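Local atomic coordinates of single-stranded DNA-binding protein DdrB (Deinococcus radiodurans, PDB entry 4NOE), a protein that binds single-stranded DNA and anneals complementary strands, probably as part of the DNA damage response of this bacterium. Residues E[61-69]-E[76-84]. Residues are numbered along the deposited sequence; the frame is centred on the assembly and turned at random.
Sequences DWSLIGARK and EELVIHRGH
V79 presses CG2 over one face of the W62 indole, a CH-pi contact 3.8 Å from the centroid of the six-membered ring and 16° off its normal. Its other branch, CG1, lies over the same face, above CE3, and meets A67 CB at 3.7 Å. With CG1 anti to the backbone N (chi1 163°), both methyls of V79 reach this layer. Y107, F60 and F135 also surround the indole, and L132 of strand 128-135 touches both W62 and V79, so this side is tightly filled. Replacing W62 by an alanine removes the indole and would probably leave both V79 methyls without their aromatic face and a gap beside Y107, F60 and F135. Further along, the H81 ring turns an edge to the loop: I65 O lies in its plane, 3.1 Å from CD2, and A67 CB packs nearby. A water bridges G66 O and R82 N.

The opposite sheet face, bearing R68 and I80, is looser and more open to solvent. The exposed R68 chain runs extended from CG to NE and lays a guanidinium face over I80 CB, with NH2 3.8 Å from I80 CG2. Between the two layers, the R68–I80 pair is fixed by two backbone bonds, I80 N to R68 O (2.8 Å, nearly straight at 176°) and R68 N to I80 O (3.1 Å). K69 and V79 follow as a non-hydrogen-bonded pair. This is the register of an antiparallel beta hairpin, strands 68-71 and 77-81, which the type I' turn H81–H84 extends into strand 84-91 as a beta meander.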
loop_
_atom_site.group_PDB
_atom_site.type_symbol
_atom_site.label_atom_id
_atom_site.label_comp_id
_atom_site.label_asym_id
_atom_site.label_seq_id
_atom_site.Cartn_x
_atom_site.Cartn_y
_atom_site.Cartn_z
ATOM N N ASP E 61 17.232 -35.685 8.264
ATOM C CA ASP E 61 18.197 -35.161 9.220
ATOM C C ASP E 61 18.049 -33.648 9.270
ATOM O O ASP E 61 18.574 -32.928 8.415
ATOM C CB ASP E 61 19.618 -35.563 8.829
ATOM C CG ASP E 61 20.635 -35.253 9.916
ATOM O OD1 ASP E 61 20.313 -34.484 10.859
ATOM O OD2 ASP E 61 21.769 -35.776 9.823
ATOM N N TRP E 62 17.332 -33.169 10.279
ATOM C CA TRP E 62 17.047 -31.745 10.390
ATOM C C TRP E 62 18.297 -30.921 10.665
ATOM O O TRP E 62 18.309 -29.712 10.415
ATOM C CB TRP E 62 15.961 -31.491 11.444
ATOM C CG TRP E 62 14.586 -31.970 10.993
ATOM C CD1 TRP E 62 13.994 -33.158 11.302
ATOM C CD2 TRP E 62 13.671 -31.281 10.124
ATOM N NE1 TRP E 62 12.762 -33.245 10.696
ATOM C CE2 TRP E 62 12.538 -32.107 9.970
ATOM C CE3 TRP E 62 13.694 -30.040 9.476
ATOM C CZ2 TRP E 62 11.427 -31.733 9.192
ATOM C CZ3 TRP E 62 12.594 -29.666 8.693
ATOM C CH2 TRP E 62 11.474 -30.513 8.563
ATOM N N SER E 63 19.358 -31.563 11.156
ATOM C CA SER E 63 20.604 -30.831 11.413
ATOM C C SER E 63 21.227 -30.322 10.110
ATOM O O SER E 63 22.032 -29.380 10.122
ATOM C CB SER E 63 21.613 -31.689 12.197
ATOM O OG SER E 63 22.229 -32.654 11.354
ATOM N N LEU E 64 20.852 -30.930 8.988
ATOM C CA LEU E 64 21.312 -30.450 7.681
ATOM C C LEU E 64 20.943 -28.984 7.478
ATOM O O LEU E 64 21.725 -28.230 6.892
ATOM C CB LEU E 64 20.773 -31.321 6.539
ATOM C CG LEU E 64 21.422 -32.706 6.423
ATOM C CD1 LEU E 64 20.630 -33.632 5.493
ATOM C CD2 LEU E 64 22.867 -32.579 5.940
ATOM N N ILE E 65 19.782 -28.565 7.987
ATOM C CA ILE E 65 19.401 -27.152 7.852
ATOM C C ILE E 65 19.424 -26.408 9.179
ATOM O O ILE E 65 18.744 -25.381 9.333
ATOM C CB ILE E 65 18.021 -26.961 7.188
ATOM C CG1 ILE E 65 16.905 -27.537 8.062
ATOM C CG2 ILE E 65 18.009 -27.577 5.787
ATOM C CD1 ILE E 65 15.481 -27.257 7.523
ATOM N N GLY E 66 20.202 -26.925 10.137
ATOM C CA GLY E 66 20.374 -26.259 11.426
ATOM C C GLY E 66 19.152 -26.336 12.331
ATOM O O GLY E 66 18.994 -25.530 13.254
ATOM N N ALA E 67 18.289 -27.313 12.068
ATOM C CA ALA E 67 17.057 -27.470 12.821
ATOM C C ALA E 67 17.131 -28.723 13.687
ATOM O O ALA E 67 18.037 -29.552 13.517
ATOM C CB ALA E 67 15.872 -27.547 11.863
ATOM N N ARG E 68 16.169 -28.860 14.598
ATOM C CA ARG E 68 16.072 -30.028 15.473
ATOM C C ARG E 68 14.601 -30.321 15.787
ATOM O O ARG E 68 13.769 -29.403 15.832
ATOM C CB ARG E 68 16.852 -29.789 16.772
ATOM C CG ARG E 68 16.345 -28.601 17.600
ATOM C CD ARG E 68 17.469 -27.945 18.416
ATOM N NE ARG E 68 17.068 -26.664 19.009
ATOM C CZ ARG E 68 16.579 -26.525 20.241
ATOM N NH1 ARG E 68 16.421 -27.584 21.027
ATOM N NH2 ARG E 68 16.244 -25.323 20.693
ATOM N N LYS E 69 14.272 -31.591 16.002
ATOM C CA LYS E 69 12.906 -31.951 16.372
ATOM C C LYS E 69 12.636 -31.778 17.865
ATOM O O LYS E 69 13.544 -31.846 18.687
ATOM C CB LYS E 69 12.583 -33.385 15.957
ATOM C CG LYS E 69 12.391 -33.556 14.472
ATOM C CD LYS E 69 12.019 -34.980 14.155
ATOM C CE LYS E 69 13.106 -35.938 14.600
ATOM N NZ LYS E 69 12.649 -37.365 14.548
ATOM N N GLU E 76 2.470 -32.302 20.337
ATOM C CA GLU E 76 2.687 -31.752 19.010
ATOM C C GLU E 76 4.060 -32.154 18.509
ATOM O O GLU E 76 5.036 -32.154 19.268
ATOM C CB GLU E 76 2.557 -30.226 19.018
ATOM N N GLU E 77 4.131 -32.528 17.239
ATOM C CA GLU E 77 5.421 -32.759 16.604
ATOM C C GLU E 77 5.903 -31.424 16.065
ATOM O O GLU E 77 5.245 -30.828 15.200
ATOM C CB GLU E 77 5.290 -33.781 15.478
ATOM N N LEU E 78 7.019 -30.924 16.594
ATOM C CA LEU E 78 7.529 -29.613 16.164
ATOM C C LEU E 78 8.957 -29.667 15.646
ATOM O O LEU E 78 9.704 -30.588 15.962
ATOM C CB LEU E 78 7.476 -28.606 17.307
ATOM C CG LEU E 78 6.110 -28.289 17.917
ATOM C CD1 LEU E 78 6.300 -27.481 19.192
ATOM C CD2 LEU E 78 5.239 -27.522 16.932
ATOM N N VAL E 79 9.331 -28.661 14.858
ATOM C CA VAL E 79 10.715 -28.485 14.472
ATOM C C VAL E 79 11.155 -27.075 14.834
ATOM O O VAL E 79 10.446 -26.100 14.562
ATOM C CB VAL E 79 10.930 -28.745 12.964
ATOM C CG1 VAL E 79 12.258 -28.169 12.508
ATOM C CG2 VAL E 79 10.862 -30.244 12.666
ATOM N N ILE E 80 12.319 -26.979 15.468
ATOM C CA ILE E 80 12.857 -25.710 15.924
ATOM C C ILE E 80 13.944 -25.284 14.959
ATOM O O ILE E 80 14.918 -26.009 14.751
ATOM C CB ILE E 80 13.492 -25.838 17.318
ATOM C CG1 ILE E 80 12.535 -26.528 18.300
ATOM C CG2 ILE E 80 13.924 -24.467 17.832
ATOM C CD1 ILE E 80 11.210 -25.810 18.462
ATOM N N HIS E 81 13.786 -24.100 14.381
ATOM C CA HIS E 81 14.756 -23.580 13.432
ATOM C C HIS E 81 14.906 -22.080 13.665
ATOM O O HIS E 81 13.911 -21.344 13.608
ATOM C CB HIS E 81 14.258 -23.858 12.009
ATOM C CG HIS E 81 15.169 -23.356 10.925
ATOM N ND1 HIS E 81 14.994 -22.134 10.308
ATOM C CD2 HIS E 81 16.245 -23.927 10.332
ATOM C CE1 HIS E 81 15.923 -21.976 9.379
ATOM N NE2 HIS E 81 16.692 -23.048 9.368
ATOM N N ARG E 82 16.138 -21.638 13.927
ATOM C CA ARG E 82 16.428 -20.238 14.277
ATOM C C ARG E 82 15.512 -19.661 15.351
ATOM O O ARG E 82 15.055 -18.520 15.235
ATOM C CB ARG E 82 16.369 -19.332 13.048
ATOM C CG ARG E 82 17.455 -19.580 12.039
ATOM C CD ARG E 82 18.520 -18.508 12.159
ATOM N NE ARG E 82 19.832 -19.099 11.970
ATOM C CZ ARG E 82 20.899 -18.818 12.701
ATOM N NH1 ARG E 82 20.837 -17.917 13.680
ATOM N NH2 ARG E 82 22.033 -19.434 12.433
ATOM N N GLY E 83 15.230 -20.442 16.386
ATOM C CA GLY E 83 14.432 -19.952 17.497
ATOM C C GLY E 83 12.923 -19.972 17.302
ATOM O O GLY E 83 12.190 -19.579 18.207
ATOM N N HIS E 84 12.459 -20.428 16.137
ATOM C CA HIS E 84 11.022 -20.530 15.866
ATOM C C HIS E 84 10.572 -21.990 15.840
ATOM O O HIS E 84 11.331 -22.878 15.432
ATOM C CB HIS E 84 10.684 -19.894 14.506
ATOM C CG HIS E 84 11.072 -18.452 14.387
ATOM N ND1 HIS E 84 10.340 -17.430 14.957
ATOM C CD2 HIS E 84 12.100 -17.858 13.729
ATOM C CE1 HIS E 84 10.911 -16.272 14.675
ATOM N NE2 HIS E 84 11.982 -16.503 13.933
HETATM O O HOH W 1 18.705 -23.221 14.224
#